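Putative sortase (PDB 2W1J) probably acts as a pilus-assembling class C sortase, a transpeptidase that links pilin subunits covalently into the surface fibre of Streptococcus pneumoniae. Local coordinates at residues K131-F136 and Y147-Q151; D170-L175 and L187-R193. All blocks are in the same frame, centred on the assembly; numbering follows the deposited sequence.

Contact 1 of 2, residues K131-F136 and Y147-Q151; sequences KVGDKF and YQVDQ
The open end of the 135-139/144-155 beta hairpin of the sortase fold is built here, where Lys135 and Phe136 pair antiparallel with Gln148 and Tyr147 and a type II turn, Lys131 to Asp134, docks on Val149. Phe136 and Tyr147 form the hydrogen-bonded pair: Phe136 N reaches Tyr147 O at 3.0 Å and Tyr147 N returns to Phe136 O at 2.9 Å. Further along, Val149 is gripped through both backbone polar atoms, its N giving to Asp134 O and its O receiving Gly133 N, each bond 2.8 Å long and nearly straight at 174°. Gly133, at the third position of the turn, has a positive phi that suits a residue without a side chain. The turn is tied internally by Asp134, whose OD2 accepts Lys131 N from above the carboxylate plane at 2.8 Å. The Phe136 side chain starts in the crowded position between backbone N and carbonyl carbon (chi1 63°), which turns its ring back across the neighbouring strand. Tyr147 CB then sits over one ring face, 3.7 Å from the centroid, while Val149 CG2 meets the ring edge 4.1 Å from Phe136 CD2. The Tyr147 ring is nearly parallel to that of Phe136 but slid aside, with little overlap. Val149 CB lies 3.6 Å from Lys131 O, so the valine packs against the turn's carbonyl oxygens. On the sheet face of Phe136 and Tyr147, both rings rest on Val172 of strand 170-178 and Phe136 also touches Leu174; strand 185-194 flanks strand 144-155 on its other edge, placing Val149 against Val189.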
ATOM      1  N   LYS A 131      15.066   8.366  -0.639  1.00  5.05           N
ATOM      2  CA  LYS A 131      15.938   8.544  -1.792  1.00  5.32           C
ATOM      3  C   LYS A 131      15.869   7.314  -2.674  1.00  4.56           C
ATOM      4  O   LYS A 131      15.611   6.208  -2.190  1.00  4.72           O
ATOM      5  CB  LYS A 131      17.382   8.729  -1.339  1.00  4.99           C
ATOM      6  CG  LYS A 131      17.592   9.980  -0.498  1.00  5.82           C
ATOM      7  CD  LYS A 131      19.059  10.189  -0.169  1.00  9.04           C
ATOM      8  CE  LYS A 131      19.823  10.712  -1.381  1.00  9.84           C
ATOM      9  NZ  LYS A 131      21.235  11.108  -1.058  1.00  9.49           N
ATOM     10  N   VAL A 132      16.124   7.487  -3.965  1.00  4.29           N
ATOM     11  CA  VAL A 132      16.299   6.329  -4.821  1.00  4.11           C
ATOM     12  C   VAL A 132      17.337   5.401  -4.174  1.00  3.88           C
ATOM     13  O   VAL A 132      18.321   5.855  -3.577  1.00  4.22           O
ATOM     14  CB  VAL A 132      16.703   6.731  -6.252  1.00  3.84           C
ATOM     15  CG1 VAL A 132      15.560   7.466  -6.931  1.00  5.22           C
ATOM     16  CG2 VAL A 132      17.992   7.563  -6.258  1.00  4.59           C
ATOM     17  N   GLY A 133      17.097   4.100  -4.276  1.00  4.11           N
ATOM     18  CA  GLY A 133      17.963   3.114  -3.634  1.00  4.51           C
ATOM     19  C   GLY A 133      17.515   2.700  -2.241  1.00  4.27           C
ATOM     20  O   GLY A 133      17.893   1.634  -1.757  1.00  4.98           O
ATOM     21  N   ASP A 134      16.723   3.531  -1.564  1.00  3.92           N
ATOM     22  CA  ASP A 134      16.193   3.133  -0.270  1.00  3.80           C
ATOM     23  C   ASP A 134      15.256   1.940  -0.420  1.00  4.13           C
ATOM     24  O   ASP A 134      14.593   1.781  -1.449  1.00  4.86           O
ATOM     25  CB  ASP A 134      15.461   4.283   0.439  1.00  4.18           C
ATOM     26  CG  ASP A 134      16.391   5.370   0.939  1.00  5.89           C
ATOM     27  OD1 ASP A 134      17.621   5.146   0.995  1.00  7.35           O
ATOM     28  OD2 ASP A 134      15.877   6.454   1.281  1.00  5.64           O
ATOM     29  N   LYS A 135      15.165   1.129   0.630  1.00  4.21           N
ATOM     30  CA  LYS A 135      14.324  -0.069   0.618  1.00  5.02           C
ATOM     31  C   LYS A 135      13.070   0.088   1.471  1.00  4.57           C
ATOM     32  O   LYS A 135      13.046   0.824   2.464  1.00  5.12           O
ATOM     33  CB  LYS A 135      15.130  -1.297   1.066  1.00  6.15           C
ATOM     34  CG  LYS A 135      16.251  -1.661   0.072  1.00  8.85           C
ATOM     35  CD  LYS A 135      17.010  -2.908   0.493  1.00 12.47           C
ATOM     36  CE  LYS A 135      18.198  -3.164  -0.422  1.00 15.45           C
ATOM     37  NZ  LYS A 135      19.015  -4.306   0.063  1.00 20.18           N
ATOM     38  N   PHE A 136      12.012  -0.602   1.063  1.00  4.41           N
ATOM     39  CA  PHE A 136      10.856  -0.763   1.918  1.00  4.06           C
ATOM     40  C   PHE A 136      10.321  -2.174   1.775  1.00  4.23           C
ATOM     41  O   PHE A 136      10.669  -2.886   0.831  1.00  4.43           O
ATOM     42  CB  PHE A 136       9.795   0.327   1.716  1.00  4.73           C
ATOM     43  CG  PHE A 136       9.169   0.370   0.344  1.00  4.58           C
ATOM     44  CD1 PHE A 136       8.029  -0.372   0.063  1.00  5.15           C
ATOM     45  CD2 PHE A 136       9.670   1.210  -0.634  1.00  5.37           C
ATOM     46  CE1 PHE A 136       7.417  -0.294  -1.191  1.00  4.36           C
ATOM     47  CE2 PHE A 136       9.057   1.298  -1.892  1.00  5.37           C
ATOM     48  CZ  PHE A 136       7.928   0.549  -2.163  1.00  5.11           C
ATOM     49  N   TYR A 147      11.190  -4.065  -1.714  1.00  3.52           N
ATOM     50  CA  TYR A 147      11.150  -3.133  -2.834  1.00  3.97           C
ATOM     51  C   TYR A 147      12.269  -2.108  -2.698  1.00  4.04           C
ATOM     52  O   TYR A 147      12.660  -1.757  -1.575  1.00  4.80           O
ATOM     53  CB  TYR A 147       9.777  -2.435  -2.905  1.00  4.31           C
ATOM     54  CG  TYR A 147       8.696  -3.378  -3.375  1.00  3.47           C
ATOM     55  CD1 TYR A 147       8.074  -4.265  -2.498  1.00  4.35           C
ATOM     56  CD2 TYR A 147       8.353  -3.434  -4.727  1.00  3.29           C
ATOM     57  CE1 TYR A 147       7.121  -5.174  -2.964  1.00  3.37           C
ATOM     58  CE2 TYR A 147       7.418  -4.350  -5.202  1.00  3.12           C
ATOM     59  CZ  TYR A 147       6.798  -5.208  -4.313  1.00  2.58           C
ATOM     60  OH  TYR A 147       5.868  -6.126  -4.764  1.00  3.37           O
ATOM     61  N   GLN A 148      12.757  -1.613  -3.829  1.00  3.91           N
ATOM     62  CA  GLN A 148      13.820  -0.615  -3.840  1.00  3.74           C
ATOM     63  C   GLN A 148      13.348   0.599  -4.634  1.00  3.28           C
ATOM     64  O   GLN A 148      12.927   0.472  -5.785  1.00  3.75           O
ATOM     65  CB  GLN A 148      15.078  -1.212  -4.450  1.00  4.09           C
ATOM     66  CG  GLN A 148      16.248  -0.250  -4.540  1.00  5.43           C
ATOM     67  CD  GLN A 148      17.449  -0.927  -5.171  1.00  9.03           C
ATOM     68  OE1 GLN A 148      17.771  -2.066  -4.848  1.00 10.49           O
ATOM     69  NE2 GLN A 148      18.096  -0.241  -6.105  1.00 10.90           N
ATOM     70  N   VAL A 149      13.397   1.769  -4.006  1.00  3.65           N
ATOM     71  CA  VAL A 149      12.911   2.989  -4.649  1.00  3.21           C
ATOM     72  C   VAL A 149      13.702   3.258  -5.919  1.00  3.38           C
ATOM     73  O   VAL A 149      14.941   3.298  -5.905  1.00  3.56           O
ATOM     74  CB  VAL A 149      13.021   4.189  -3.695  1.00  3.02           C
ATOM     75  CG1 VAL A 149      12.585   5.469  -4.413  1.00  4.27           C
ATOM     76  CG2 VAL A 149      12.207   3.926  -2.439  1.00  5.11           C
ATOM     77  N   ASP A 150      12.991   3.472  -7.022  1.00  4.24           N
ATOM     78  CA  ASP A 150      13.629   3.838  -8.291  1.00  4.52           C
ATOM     79  C   ASP A 150      13.126   5.126  -8.931  1.00  4.15           C
ATOM     80  O   ASP A 150      13.719   5.601  -9.891  1.00  4.42           O
ATOM     81  CB  ASP A 150      13.573   2.682  -9.308  1.00  4.76           C
ATOM     82  CG  ASP A 150      12.220   2.575 -10.021  1.00  6.17           C
ATOM     83  OD1 ASP A 150      11.207   2.969  -9.460  1.00  7.00           O
ATOM     84  OD2 ASP A 150      12.167   2.089 -11.181  1.00 13.23           O
ATOM     85  N   GLN A 151      12.052   5.707  -8.399  1.00  4.46           N
ATOM     86  CA  GLN A 151      11.473   6.908  -9.010  1.00  5.10           C
ATOM     87  C   GLN A 151      10.639   7.622  -7.966  1.00  5.10           C
ATOM     88  O   GLN A 151       9.819   6.991  -7.298  1.00  7.55           O
ATOM     89  CB  GLN A 151      10.601   6.563 -10.215  1.00  5.43           C
ATOM     90  CG  GLN A 151       9.938   7.780 -10.870  1.00  6.16           C
ATOM     91  CD  GLN A 151       9.136   7.400 -12.101  1.00  6.58           C
ATOM     92  OE1 GLN A 151       9.674   7.294 -13.206  1.00  7.81           O
ATOM     93  NE2 GLN A 151       7.836   7.188 -11.919  1.00  5.38           N
TER

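Contact 2 of 2, residues D170-L175 and L187-R193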
ATOM      1  N   ASP A 170       7.177  -5.283 -11.411  1.00  5.36           N
ATOM      2  CA  ASP A 170       6.534  -5.555 -10.127  1.00  4.64           C
ATOM      3  C   ASP A 170       6.829  -4.327  -9.263  1.00  4.43           C
ATOM      4  O   ASP A 170       7.942  -4.180  -8.746  1.00  5.15           O
ATOM      5  CB  ASP A 170       7.168  -6.830  -9.532  1.00  4.85           C
ATOM      6  CG  ASP A 170       6.596  -7.238  -8.176  1.00  4.81           C
ATOM      7  OD1 ASP A 170       5.934  -6.419  -7.494  1.00  4.86           O
ATOM      8  OD2 ASP A 170       6.847  -8.410  -7.769  1.00  4.34           O
ATOM      9  N   TYR A 171       5.846  -3.434  -9.157  1.00  4.51           N
ATOM     10  CA  TYR A 171       6.010  -2.126  -8.513  1.00  4.03           C
ATOM     11  C   TYR A 171       5.082  -1.965  -7.315  1.00  4.09           C
ATOM     12  O   TYR A 171       3.955  -2.471  -7.306  1.00  4.41           O
ATOM     13  CB  TYR A 171       5.653  -1.014  -9.504  1.00  4.57           C
ATOM     14  CG  TYR A 171       6.654  -0.700 -10.589  1.00  4.23           C
ATOM     15  CD1 TYR A 171       7.999  -0.487 -10.302  1.00  5.93           C
ATOM     16  CD2 TYR A 171       6.227  -0.506 -11.909  1.00  6.25           C
ATOM     17  CE1 TYR A 171       8.904  -0.134 -11.315  1.00  5.45           C
ATOM     18  CE2 TYR A 171       7.116  -0.152 -12.917  1.00  6.65           C
ATOM     19  CZ  TYR A 171       8.450   0.037 -12.610  1.00  6.12           C
ATOM     20  OH  TYR A 171       9.330   0.392 -13.616  1.00  8.05           O
ATOM     21  N   VAL A 172       5.548  -1.226  -6.314  1.00  3.78           N
ATOM     22  CA  VAL A 172       4.667  -0.671  -5.292  1.00  4.07           C
ATOM     23  C   VAL A 172       4.969   0.822  -5.235  1.00  3.93           C
ATOM     24  O   VAL A 172       6.137   1.222  -5.183  1.00  4.94           O
ATOM     25  CB  VAL A 172       4.890  -1.318  -3.907  1.00  4.08           C
ATOM     26  CG1 VAL A 172       4.163  -0.537  -2.814  1.00  4.85           C
ATOM     27  CG2 VAL A 172       4.423  -2.769  -3.924  1.00  5.08           C
ATOM     28  N   THR A 173       3.917   1.636  -5.266  1.00  3.71           N
ATOM     29  CA  THR A 173       4.058   3.077  -5.076  1.00  4.17           C
ATOM     30  C   THR A 173       3.435   3.481  -3.749  1.00  4.17           C
ATOM     31  O   THR A 173       2.318   3.067  -3.410  1.00  4.81           O
ATOM     32  CB  THR A 173       3.425   3.862  -6.241  1.00  4.76           C
ATOM     33  OG1 THR A 173       4.163   3.580  -7.438  1.00  5.09           O
ATOM     34  CG2 THR A 173       3.417   5.378  -5.985  1.00  6.37           C
ATOM     35  N   LEU A 174       4.189   4.280  -3.000  1.00  4.25           N
ATOM     36  CA  LEU A 174       3.734   4.911  -1.771  1.00  4.60           C
ATOM     37  C   LEU A 174       3.297   6.330  -2.124  1.00  4.39           C
ATOM     38  O   LEU A 174       4.055   7.095  -2.731  1.00  4.97           O
ATOM     39  CB  LEU A 174       4.855   4.896  -0.734  1.00  5.84           C
ATOM     40  CG  LEU A 174       5.552   3.539  -0.564  1.00  4.65           C
ATOM     41  CD1 LEU A 174       6.656   3.667   0.471  1.00  6.15           C
ATOM     42  CD2 LEU A 174       4.563   2.474  -0.147  1.00  7.18           C
ATOM     43  N   LEU A 175       2.050   6.643  -1.771  1.00  4.84           N
ATOM     44  CA  LEU A 175       1.366   7.849  -2.221  0.50  4.70           C
ATOM     45  C   LEU A 175       0.987   8.733  -1.034  1.00  4.50           C
ATOM     46  O   LEU A 175       0.364   8.255  -0.089  1.00  4.58           O
ATOM     47  CB  LEU A 175       0.095   7.429  -2.966  0.50  4.86           C
ATOM     48  CG  LEU A 175      -0.932   8.488  -3.357  0.50  3.95           C
ATOM     49  CD1 LEU A 175      -0.308   9.464  -4.339  0.50  5.43           C
ATOM     50  CD2 LEU A 175      -2.184   7.857  -3.954  0.50  3.57           C
ATOM     51  N   LEU A 187       2.795  13.186  -3.904  1.00  4.21           N
ATOM     52  CA  LEU A 187       4.138  12.627  -3.991  1.00  4.57           C
ATOM     53  C   LEU A 187       4.014  11.122  -4.173  1.00  4.23           C
ATOM     54  O   LEU A 187       3.293  10.458  -3.410  1.00  4.90           O
ATOM     55  CB  LEU A 187       4.895  12.921  -2.692  1.00  5.34           C
ATOM     56  CG  LEU A 187       6.329  12.397  -2.597  1.00  5.66           C
ATOM     57  CD1 LEU A 187       7.211  13.141  -3.565  1.00  8.39           C
ATOM     58  CD2 LEU A 187       6.875  12.538  -1.178  1.00  8.95           C
ATOM     59  N   LEU A 188       4.726  10.600  -5.165  1.00  4.53           N
ATOM     60  CA  LEU A 188       4.733   9.179  -5.492  1.00  4.80           C
ATOM     61  C   LEU A 188       6.140   8.651  -5.316  1.00  5.04           C
ATOM     62  O   LEU A 188       7.052   9.094  -6.026  1.00  6.98           O
ATOM     63  CB  LEU A 188       4.359   8.961  -6.956  1.00  5.80           C
ATOM     64  CG  LEU A 188       2.978   9.369  -7.440  1.00  8.53           C
ATOM     65  CD1 LEU A 188       2.717   8.865  -8.840  1.00 13.41           C
ATOM     66  CD2 LEU A 188       1.906   8.939  -6.499  1.00  7.99           C
ATOM     67  N   VAL A 189       6.317   7.704  -4.406  1.00  4.30           N
ATOM     68  CA  VAL A 189       7.605   7.061  -4.222  1.00  4.27           C
ATOM     69  C   VAL A 189       7.439   5.631  -4.717  1.00  4.11           C
ATOM     70  O   VAL A 189       6.751   4.834  -4.079  1.00  4.81           O
ATOM     71  CB  VAL A 189       8.035   7.101  -2.748  1.00  4.58           C
ATOM     72  CG1 VAL A 189       9.299   6.277  -2.544  1.00  6.14           C
ATOM     73  CG2 VAL A 189       8.253   8.555  -2.300  1.00  6.28           C
ATOM     74  N   ARG A 190       8.028   5.329  -5.870  1.00  4.28           N
ATOM     75  CA  ARG A 190       7.864   4.024  -6.502  1.00  4.26           C
ATOM     76  C   ARG A 190       9.073   3.152  -6.229  1.00  4.47           C
ATOM     77  O   ARG A 190      10.209   3.590  -6.430  1.00  4.86           O
ATOM     78  CB  ARG A 190       7.702   4.169  -8.019  1.00  4.42           C
ATOM     79  CG  ARG A 190       7.371   2.860  -8.713  1.00  4.37           C
ATOM     80  CD  ARG A 190       7.293   3.050 -10.214  1.00  5.28           C
ATOM     81  NE  ARG A 190       8.608   3.243 -10.807  1.00  4.65           N
ATOM     82  CZ  ARG A 190       8.816   3.483 -12.094  1.00  6.78           C
ATOM     83  NH1 ARG A 190       7.782   3.668 -12.910  1.00  6.23           N
ATOM     84  NH2 ARG A 190      10.055   3.598 -12.556  1.00  7.37           N
ATOM     85  N   GLY A 191       8.827   1.906  -5.825  1.00  4.23           N
ATOM     86  CA  GLY A 191       9.888   0.901  -5.727  1.00  4.69           C
ATOM     87  C   GLY A 191       9.622  -0.286  -6.635  1.00  3.98           C
ATOM     88  O   GLY A 191       8.465  -0.620  -6.878  1.00  4.56           O
ATOM     89  N   HIS A 192      10.695  -0.900  -7.138  1.00  3.88           N
ATOM     90  CA  HIS A 192      10.578  -2.179  -7.841  1.00  4.58           C
ATOM     91  C   HIS A 192      10.956  -3.319  -6.917  1.00  4.85           C
ATOM     92  O   HIS A 192      11.784  -3.169  -6.019  1.00  3.35           O
ATOM     93  CB  HIS A 192      11.403  -2.229  -9.140  1.00  5.03           C
ATOM     94  CG  HIS A 192      12.869  -2.009  -8.951  1.00  5.70           C
ATOM     95  ND1 HIS A 192      13.734  -2.958  -8.443  1.00  7.30           N
ATOM     96  CD2 HIS A 192      13.629  -0.929  -9.239  1.00  4.99           C
ATOM     97  CE1 HIS A 192      14.962  -2.463  -8.412  1.00  5.39           C
ATOM     98  NE2 HIS A 192      14.922  -1.231  -8.888  1.00  8.60           N
ATOM     99  N   ARG A 193      10.350  -4.472  -7.174  1.00  9.51           N
ATOM    100  CA  ARG A 193      10.587  -5.657  -6.374  1.00  9.70           C
ATOM    101  C   ARG A 193      12.043  -6.091  -6.505  1.00 10.02           C
ATOM    102  O   ARG A 193      12.611  -6.055  -7.611  1.00 10.89           O
ATOM    103  CB  ARG A 193       9.660  -6.755  -6.874  1.00 10.22           C
ATOM    104  CG  ARG A 193       9.712  -8.051  -6.091  1.00 10.29           C
ATOM    105  CD  ARG A 193       8.994  -7.954  -4.755  1.00  9.51           C
ATOM    106  NE  ARG A 193       9.038  -9.243  -4.057  1.00  8.77           N
ATOM    107  CZ  ARG A 193       8.211 -10.250  -4.306  1.00  8.04           C
ATOM    108  NH1 ARG A 193       7.235 -10.114  -5.209  1.00  9.50           N
ATOM    109  NH2 ARG A 193       8.334 -11.393  -3.640  1.00  7.73           N
TER
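Tyr171 presents one ring face to Arg190, whose CD stands 3.6 Å above the plane over its centre; Gly191 O lies in plane at the ring edge. The arginine bends about its CG-CD bond (chi3 73°), which lays the guanidinium almost parallel to the ring, planes 10° apart, with Arg190 CZ 4.0 Å from the Tyr171 centroid. The cation-pi contact is therefore off-centre, toward the phenol end, and Tyr171 OH sits over the guanidinium face without bonding to it. Asp150 takes the Arg190 NH2 in a salt bridge, which helps fix the planar group. Arg193 and Asp170 instead hold their flat groups nearly perpendicular, and NH1 of Arg193 meets Asp170 OD2 on its syn side at 3.1 Å. Gly105 N also binds that oxygen, and Tyr147 OH hydrogen-bonds the other, OD1.

These pairs decorate an antiparallel hairpin, strands 170-178 and 185-194, within the sortase sheet. Gly191 N to Val172 O and Leu174 N to Val189 O, both 2.8 Å, are among its rungs. Thr173 to Leu175 begin the TLxTC signature of sortases, whose closing cysteine, two residues past Leu175, is probably the nucleophile. Thr173 OG1 lies 3.5 Å from Arg190 CG and bonds to His109, while Thr173 CG2 packs on Leu188 CB at 3.8 Å. Strand 108-113 hydrogen-bonds along the other edge of 170-175, and strand 144-155 along that of 187-193.

How the contacts relate
Contact 1 closes in the chain before contact 2 opens, yet their centres lie only about 8 Å apart, because strand 185-194 pairs with both 170-178 and 144-155. The hairpins thus join side by side in one sheet. Gln151 O accepts Arg190 N at 2.8 Å, within a classic beta bulge where Asp150 and Gln151 both face Arg190. At the other end Tyr147 OH bonds to Asp170 OD1 at 2.7 Å, and Tyr147 CD2 packs 3.3 Å from Arg193 N. Contact 2 leads directly into the probable catalytic cysteine, whereas contact 1 lies farther from the chain's centre, about 15 Å against 9 Å (centre to centre), and there Val132 N hydrogen-bonds a glycerol, probably from the crystallisation liquor.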